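Uronate isomerase (Caulobacter crescentus, PDB 2Q01) catalyses the interconversion of D-glucuronate with D-fructuronate and of D-galacturonate with D-tagaturonate in uronic acid metabolism. Local coordinates at residues T59-L73 against P96-F110. Numbering follows the deposited sequence.
Sequences TDLLLAPDHYLFRML and PREAWRVFASHFYLF
A largely apolar contact of helices 59-63 and 67-73 with helix 96-105 and the 3-10 turn 107-110 after it, with one hydroxyl bond from Thr59, lies in a helical part of the chain well away from its centre. Helix 96-105 runs at 25° to the short helix 59-63 and at 70° to helix 67-73. Where Thr59 meets Trp100 the backbones come close, and Thr59 OG1 donates to Pro96 O at 2.7 Å. That carbonyl also takes Trp100 N from the opposite face of its plane. Chi1 of -62° sets OG1 of Thr59 beside its backbone N and CG2 anti to it, 3.8 Å from Ala99 CB. Both methyls of Leu63 touch Phe103 CB, and CD2 also lies against Ala99 O. Leu73 CD1 sits between two ring edges, 4.0 Å from Phe103 CD1 and 3.8 Å from Phe110 CZ. The Phe110 ring points its edge at the backbone, Phe110 CZ 3.4 Å from Leu69 O, and the Leu69 side chain crosses that of Phe110 at about a right angle, Leu69 CD2 3.7 Å from Phe110 CE2. Met72 CE rests 3.5 Å from Leu109 CG, and both side chains also pack on a second subunit. Leu119 of helix 114-126 touches Leu69 and Phe103. The buried Thr59 hydroxyl is thus paired with a helix carbonyl, while the rest of the join relies on close-fitting apolar side chains.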
loop_
_atom_site.group_PDB
_atom_site.type_symbol
_atom_site.label_atom_id
_atom_site.label_comp_id
_atom_site.label_asym_id
_atom_site.label_seq_id
_atom_site.Cartn_x
_atom_site.Cartn_y
_atom_site.Cartn_z
ATOM N N THR B 59 15.027 31.531 -14.715
ATOM C CA THR B 59 14.889 30.302 -15.486
ATOM C C THR B 59 16.052 29.337 -15.227
ATOM O O THR B 59 15.831 28.159 -14.940
ATOM C CB THR B 59 14.744 30.627 -16.985
ATOM O OG1 THR B 59 13.554 31.400 -17.174
ATOM C CG2 THR B 59 14.651 29.358 -17.826
ATOM N N ASP B 60 17.280 29.846 -15.296
ATOM C CA ASP B 60 18.475 29.022 -15.093
ATOM C C ASP B 60 18.648 28.468 -13.680
ATOM O O ASP B 60 19.342 27.474 -13.487
ATOM C CB ASP B 60 19.735 29.779 -15.516
ATOM C CG ASP B 60 20.213 29.374 -16.892
ATOM O OD1 ASP B 60 21.365 28.899 -16.996
ATOM O OD2 ASP B 60 19.435 29.511 -17.865
ATOM N N LEU B 61 18.010 29.107 -12.706
ATOM C CA LEU B 61 18.136 28.708 -11.312
ATOM C C LEU B 61 16.975 27.821 -10.858
ATOM O O LEU B 61 17.179 26.828 -10.146
ATOM C CB LEU B 61 18.253 29.953 -10.422
ATOM C CG LEU B 61 18.316 29.805 -8.900
ATOM C CD1 LEU B 61 19.645 29.233 -8.448
ATOM C CD2 LEU B 61 18.058 31.138 -8.238
ATOM N N LEU B 62 15.763 28.176 -11.276
ATOM C CA LEU B 62 14.560 27.524 -10.764
ATOM C C LEU B 62 13.900 26.578 -11.760
ATOM O O LEU B 62 13.460 25.495 -11.383
ATOM C CB LEU B 62 13.541 28.567 -10.276
ATOM C CG LEU B 62 13.947 29.481 -9.113
ATOM C CD1 LEU B 62 13.122 30.754 -9.130
ATOM C CD2 LEU B 62 13.823 28.773 -7.766
ATOM N N LEU B 63 13.843 26.988 -13.024
ATOM C CA LEU B 63 13.052 26.286 -14.033
ATOM C C LEU B 63 13.820 25.215 -14.819
ATOM O O LEU B 63 13.398 24.056 -14.859
ATOM C CB LEU B 63 12.389 27.297 -14.978
ATOM C CG LEU B 63 11.590 26.800 -16.187
ATOM C CD1 LEU B 63 10.423 25.878 -15.802
ATOM C CD2 LEU B 63 11.087 27.996 -16.976
ATOM N N ALA B 64 14.926 25.611 -15.446
ATOM C CA ALA B 64 15.701 24.727 -16.323
ATOM C C ALA B 64 16.363 23.496 -15.670
ATOM O O ALA B 64 16.293 22.408 -16.244
ATOM C CB ALA B 64 16.723 25.528 -17.147
ATOM N N PRO B 65 17.007 23.646 -14.489
ATOM C CA PRO B 65 17.633 22.427 -13.975
ATOM C C PRO B 65 16.731 21.515 -13.121
ATOM O O PRO B 65 17.172 20.435 -12.715
ATOM C CB PRO B 65 18.789 22.969 -13.132
ATOM C CG PRO B 65 18.298 24.277 -12.625
ATOM C CD PRO B 65 17.257 24.793 -13.592
ATOM N N ASP B 66 15.493 21.934 -12.848
ATOM C CA ASP B 66 14.613 21.170 -11.955
ATOM C C ASP B 66 13.625 20.280 -12.709
ATOM O O ASP B 66 12.657 20.769 -13.309
ATOM C CB ASP B 66 13.878 22.093 -10.975
ATOM C CG ASP B 66 13.231 21.334 -9.817
ATOM O OD1 ASP B 66 12.275 21.869 -9.220
ATOM O OD2 ASP B 66 13.676 20.210 -9.496
ATOM N N HIS B 67 13.872 18.971 -12.646
ATOM C CA HIS B 67 13.061 17.987 -13.364
ATOM C C HIS B 67 11.660 17.783 -12.787
ATOM O O HIS B 67 10.758 17.393 -13.519
ATOM C CB HIS B 67 13.807 16.651 -13.563
ATOM C CG HIS B 67 14.255 15.998 -12.292
ATOM N ND1 HIS B 67 13.454 15.134 -11.576
ATOM C CD2 HIS B 67 15.429 16.065 -11.620
ATOM C CE1 HIS B 67 14.110 14.707 -10.511
ATOM N NE2 HIS B 67 15.311 15.257 -10.514
ATOM N N TYR B 68 11.482 18.070 -11.494
ATOM C CA TYR B 68 10.155 18.073 -10.855
ATOM C C TYR B 68 9.204 19.047 -11.548
ATOM O O TYR B 68 8.003 18.775 -11.676
ATOM C CB TYR B 68 10.258 18.479 -9.382
ATOM C CG TYR B 68 10.785 17.420 -8.445
ATOM C CD1 TYR B 68 12.158 17.239 -8.266
ATOM C CD2 TYR B 68 9.911 16.617 -7.712
ATOM C CE1 TYR B 68 12.650 16.269 -7.396
ATOM C CE2 TYR B 68 10.391 15.645 -6.837
ATOM C CZ TYR B 68 11.761 15.477 -6.685
ATOM O OH TYR B 68 12.243 14.521 -5.821
ATOM N N LEU B 69 9.753 20.178 -11.991
ATOM C CA LEU B 69 8.968 21.227 -12.626
ATOM C C LEU B 69 8.664 20.944 -14.088
ATOM O O LEU B 69 7.494 20.944 -14.475
ATOM C CB LEU B 69 9.631 22.601 -12.460
ATOM C CG LEU B 69 9.751 23.151 -11.032
ATOM C CD1 LEU B 69 10.235 24.587 -11.063
ATOM C CD2 LEU B 69 8.442 23.045 -10.241
ATOM N N PHE B 70 9.690 20.688 -14.900
ATOM C CA PHE B 70 9.433 20.474 -16.325
ATOM C C PHE B 70 8.714 19.163 -16.692
ATOM O O PHE B 70 8.094 19.087 -17.745
ATOM C CB PHE B 70 10.628 20.816 -17.248
ATOM C CG PHE B 70 11.874 19.986 -17.037
ATOM C CD1 PHE B 70 13.019 20.576 -16.512
ATOM C CD2 PHE B 70 11.937 18.652 -17.441
ATOM C CE1 PHE B 70 14.192 19.840 -16.340
ATOM C CE2 PHE B 70 13.104 17.905 -17.268
ATOM C CZ PHE B 70 14.232 18.500 -16.722
ATOM N N ARG B 71 8.798 18.161 -15.823
ATOM C CA ARG B 71 7.964 16.971 -15.952
ATOM C C ARG B 71 6.497 17.344 -16.149
ATOM O O ARG B 71 5.903 17.045 -17.186
ATOM C CB ARG B 71 8.118 16.074 -14.722
ATOM C CG ARG B 71 9.144 14.965 -14.887
ATOM C CD ARG B 71 9.245 14.115 -13.631
ATOM N NE ARG B 71 7.951 13.568 -13.235
ATOM C CZ ARG B 71 7.544 12.334 -13.516
ATOM N NH1 ARG B 71 6.349 11.920 -13.116
ATOM N NH2 ARG B 71 8.331 11.514 -14.199
ATOM N N MET B 72 5.921 17.997 -15.146
ATOM C CA MET B 72 4.517 18.413 -15.188
ATOM C C MET B 72 4.179 19.161 -16.462
ATOM O O MET B 72 3.146 18.908 -17.077
ATOM C CB MET B 72 4.156 19.328 -14.009
ATOM C CG MET B 72 3.493 18.673 -12.806
ATOM S SD MET B 72 1.889 17.867 -13.004
ATOM C CE MET B 72 1.134 18.744 -14.349
ATOM N N LEU B 73 5.042 20.097 -16.842
ATOM C CA LEU B 73 4.806 20.878 -18.041
ATOM C C LEU B 73 4.895 19.996 -19.283
ATOM O O LEU B 73 3.977 20.014 -20.103
ATOM C CB LEU B 73 5.723 22.105 -18.106
ATOM C CG LEU B 73 5.189 23.317 -17.327
ATOM C CD1 LEU B 73 5.805 23.410 -15.953
ATOM C CD2 LEU B 73 5.458 24.598 -18.077
ATOM N N PRO B 96 15.060 33.335 -22.122
ATOM C CA PRO B 96 14.833 32.980 -20.714
ATOM C C PRO B 96 13.572 33.600 -20.117
ATOM O O PRO B 96 12.924 32.976 -19.278
ATOM C CB PRO B 96 16.074 33.536 -20.007
ATOM C CG PRO B 96 17.122 33.498 -21.034
ATOM C CD PRO B 96 16.428 33.852 -22.320
ATOM N N ARG B 97 13.233 34.810 -20.560
ATOM C CA ARG B 97 12.021 35.495 -20.130
ATOM C C ARG B 97 10.781 34.772 -20.642
ATOM O O ARG B 97 9.805 34.612 -19.906
ATOM C CB ARG B 97 12.031 36.942 -20.624
ATOM C CG ARG B 97 11.126 37.882 -19.853
ATOM C CD ARG B 97 11.158 39.264 -20.475
ATOM N NE ARG B 97 11.072 40.311 -19.463
ATOM C CZ ARG B 97 12.123 40.918 -18.919
ATOM N NH1 ARG B 97 11.942 41.857 -18.004
ATOM N NH2 ARG B 97 13.356 40.592 -19.288
ATOM N N GLU B 98 10.832 34.328 -21.897
ATOM C CA GLU B 98 9.724 33.589 -22.501
ATOM C C GLU B 98 9.559 32.193 -21.907
ATOM O O GLU B 98 8.436 31.705 -21.778
ATOM C CB GLU B 98 9.864 33.513 -24.027
ATOM C CG GLU B 98 9.424 34.781 -24.771
ATOM C CD GLU B 98 7.953 35.147 -24.554
ATOM O OE1 GLU B 98 7.655 36.356 -24.473
ATOM O OE2 GLU B 98 7.095 34.239 -24.466
ATOM N N ALA B 99 10.676 31.559 -21.555
ATOM C CA ALA B 99 10.658 30.278 -20.848
ATOM C C ALA B 99 9.939 30.408 -19.506
ATOM O O ALA B 99 9.079 29.588 -19.175
ATOM C CB ALA B 99 12.079 29.749 -20.657
ATOM N N TRP B 100 10.288 31.460 -18.762
ATOM C CA TRP B 100 9.650 31.801 -17.495
ATOM C C TRP B 100 8.167 32.141 -17.654
ATOM O O TRP B 100 7.362 31.808 -16.788
ATOM C CB TRP B 100 10.378 32.965 -16.825
ATOM C CG TRP B 100 9.837 33.278 -15.467
ATOM C CD1 TRP B 100 8.938 34.255 -15.142
ATOM C CD2 TRP B 100 10.133 32.584 -14.251
ATOM N NE1 TRP B 100 8.661 34.216 -13.797
ATOM C CE2 TRP B 100 9.384 33.201 -13.226
ATOM C CE3 TRP B 100 10.963 31.501 -13.927
ATOM C CZ2 TRP B 100 9.439 32.771 -11.898
ATOM C CZ3 TRP B 100 11.019 31.077 -12.604
ATOM C CH2 TRP B 100 10.261 31.713 -11.609
ATOM N N ARG B 101 7.825 32.802 -18.757
ATOM C CA ARG B 101 6.443 33.150 -19.082
ATOM C C ARG B 101 5.550 31.915 -19.246
ATOM O O ARG B 101 4.396 31.927 -18.814
ATOM C CB ARG B 101 6.407 33.977 -20.369
ATOM C CG ARG B 101 5.302 35.017 -20.446
ATOM C CD ARG B 101 5.779 36.350 -19.884
ATOM N NE ARG B 101 6.962 36.851 -20.583
ATOM C CZ ARG B 101 6.928 37.664 -21.633
ATOM N NH1 ARG B 101 5.769 38.083 -22.125
ATOM N NH2 ARG B 101 8.061 38.059 -22.196
ATOM N N VAL B 102 6.091 30.866 -19.873
ATOM C CA VAL B 102 5.362 29.610 -20.102
ATOM C C VAL B 102 5.133 28.876 -18.781
ATOM O O VAL B 102 4.039 28.369 -18.530
ATOM C CB VAL B 102 6.092 28.692 -21.128
ATOM C CG1 VAL B 102 5.376 27.352 -21.284
ATOM C CG2 VAL B 102 6.188 29.374 -22.481
ATOM N N PHE B 103 6.166 28.844 -17.939
ATOM C CA PHE B 103 6.069 28.254 -16.608
ATOM C C PHE B 103 5.034 28.965 -15.741
ATOM O O PHE B 103 4.220 28.315 -15.076
ATOM C CB PHE B 103 7.426 28.271 -15.905
ATOM C CG PHE B 103 7.352 27.947 -14.442
ATOM C CD1 PHE B 103 7.013 26.665 -14.014
ATOM C CD2 PHE B 103 7.613 28.923 -13.487
ATOM C CE1 PHE B 103 6.934 26.365 -12.660
ATOM C CE2 PHE B 103 7.536 28.628 -12.130
ATOM C CZ PHE B 103 7.196 27.348 -11.719
ATOM N N ALA B 104 5.090 30.296 -15.746
ATOM C CA ALA B 104 4.178 31.130 -14.974
ATOM C C ALA B 104 2.729 30.897 -15.386
ATOM O O ALA B 104 1.854 30.758 -14.522
ATOM C CB ALA B 104 4.538 32.579 -15.137
ATOM N N SER B 105 2.498 30.816 -16.700
ATOM C CA SER B 105 1.166 30.559 -17.271
ATOM C C SER B 105 0.658 29.141 -17.012
ATOM O O SER B 105 -0.520 28.848 -17.231
ATOM C CB SER B 105 1.167 30.829 -18.774
ATOM O OG SER B 105 1.558 32.162 -19.046
ATOM N N HIS B 106 1.556 28.274 -16.550
ATOM C CA HIS B 106 1.233 26.886 -16.246
ATOM C C HIS B 106 1.516 26.525 -14.785
ATOM O O HIS B 106 1.530 25.350 -14.426
ATOM C CB HIS B 106 2.001 25.953 -17.183
ATOM C CG HIS B 106 1.491 25.961 -18.588
ATOM N ND1 HIS B 106 2.164 26.576 -19.621
ATOM C CD2 HIS B 106 0.369 25.432 -19.131
ATOM C CE1 HIS B 106 1.483 26.421 -20.742
ATOM N NE2 HIS B 106 0.388 25.732 -20.472
ATOM N N PHE B 107 1.724 27.541 -13.949
ATOM C CA PHE B 107 2.029 27.341 -12.529
ATOM C C PHE B 107 0.855 26.729 -11.753
ATOM O O PHE B 107 1.062 26.073 -10.736
ATOM C CB PHE B 107 2.516 28.656 -11.899
ATOM C CG PHE B 107 3.007 28.522 -10.480
ATOM C CD1 PHE B 107 3.933 27.539 -10.132
ATOM C CD2 PHE B 107 2.550 29.392 -9.489
ATOM C CE1 PHE B 107 4.385 27.411 -8.818
ATOM C CE2 PHE B 107 3.000 29.278 -8.175
ATOM C CZ PHE B 107 3.922 28.286 -7.839
ATOM N N TYR B 108 -0.366 26.918 -12.265
ATOM C CA TYR B 108 -1.590 26.310 -11.709
ATOM C C TYR B 108 -1.560 24.769 -11.668
ATOM O O TYR B 108 -2.249 24.148 -10.862
ATOM C CB TYR B 108 -2.827 26.796 -12.487
ATOM C CG TYR B 108 -2.960 26.225 -13.886
ATOM C CD1 TYR B 108 -2.257 26.781 -14.954
ATOM C CD2 TYR B 108 -3.788 25.132 -14.145
ATOM C CE1 TYR B 108 -2.369 26.263 -16.234
ATOM C CE2 TYR B 108 -3.908 24.608 -15.428
ATOM C CZ TYR B 108 -3.189 25.177 -16.466
ATOM O OH TYR B 108 -3.287 24.678 -17.742
ATOM N N LEU B 109 -0.754 24.168 -12.538
ATOM C CA LEU B 109 -0.647 22.715 -12.604
ATOM C C LEU B 109 -0.182 22.127 -11.274
ATOM O O LEU B 109 -0.548 21.008 -10.915
ATOM C CB LEU B 109 0.306 22.298 -13.725
ATOM C CG LEU B 109 -0.342 21.851 -15.036
ATOM C CD1 LEU B 109 -1.718 22.482 -15.197
ATOM C CD2 LEU B 109 0.550 22.191 -16.220
ATOM N N PHE B 110 0.627 22.892 -10.548
ATOM C CA PHE B 110 1.254 22.418 -9.316
ATOM C C PHE B 110 0.374 22.499 -8.058
ATOM O O PHE B 110 0.852 22.267 -6.951
ATOM C CB PHE B 110 2.590 23.134 -9.111
ATOM C CG PHE B 110 3.566 22.910 -10.235
ATOM C CD1 PHE B 110 3.700 23.843 -11.259
ATOM C CD2 PHE B 110 4.342 21.756 -10.276
ATOM C CE1 PHE B 110 4.597 23.633 -12.302
ATOM C CE2 PHE B 110 5.242 21.538 -11.314
ATOM C CZ PHE B 110 5.372 22.476 -12.327
#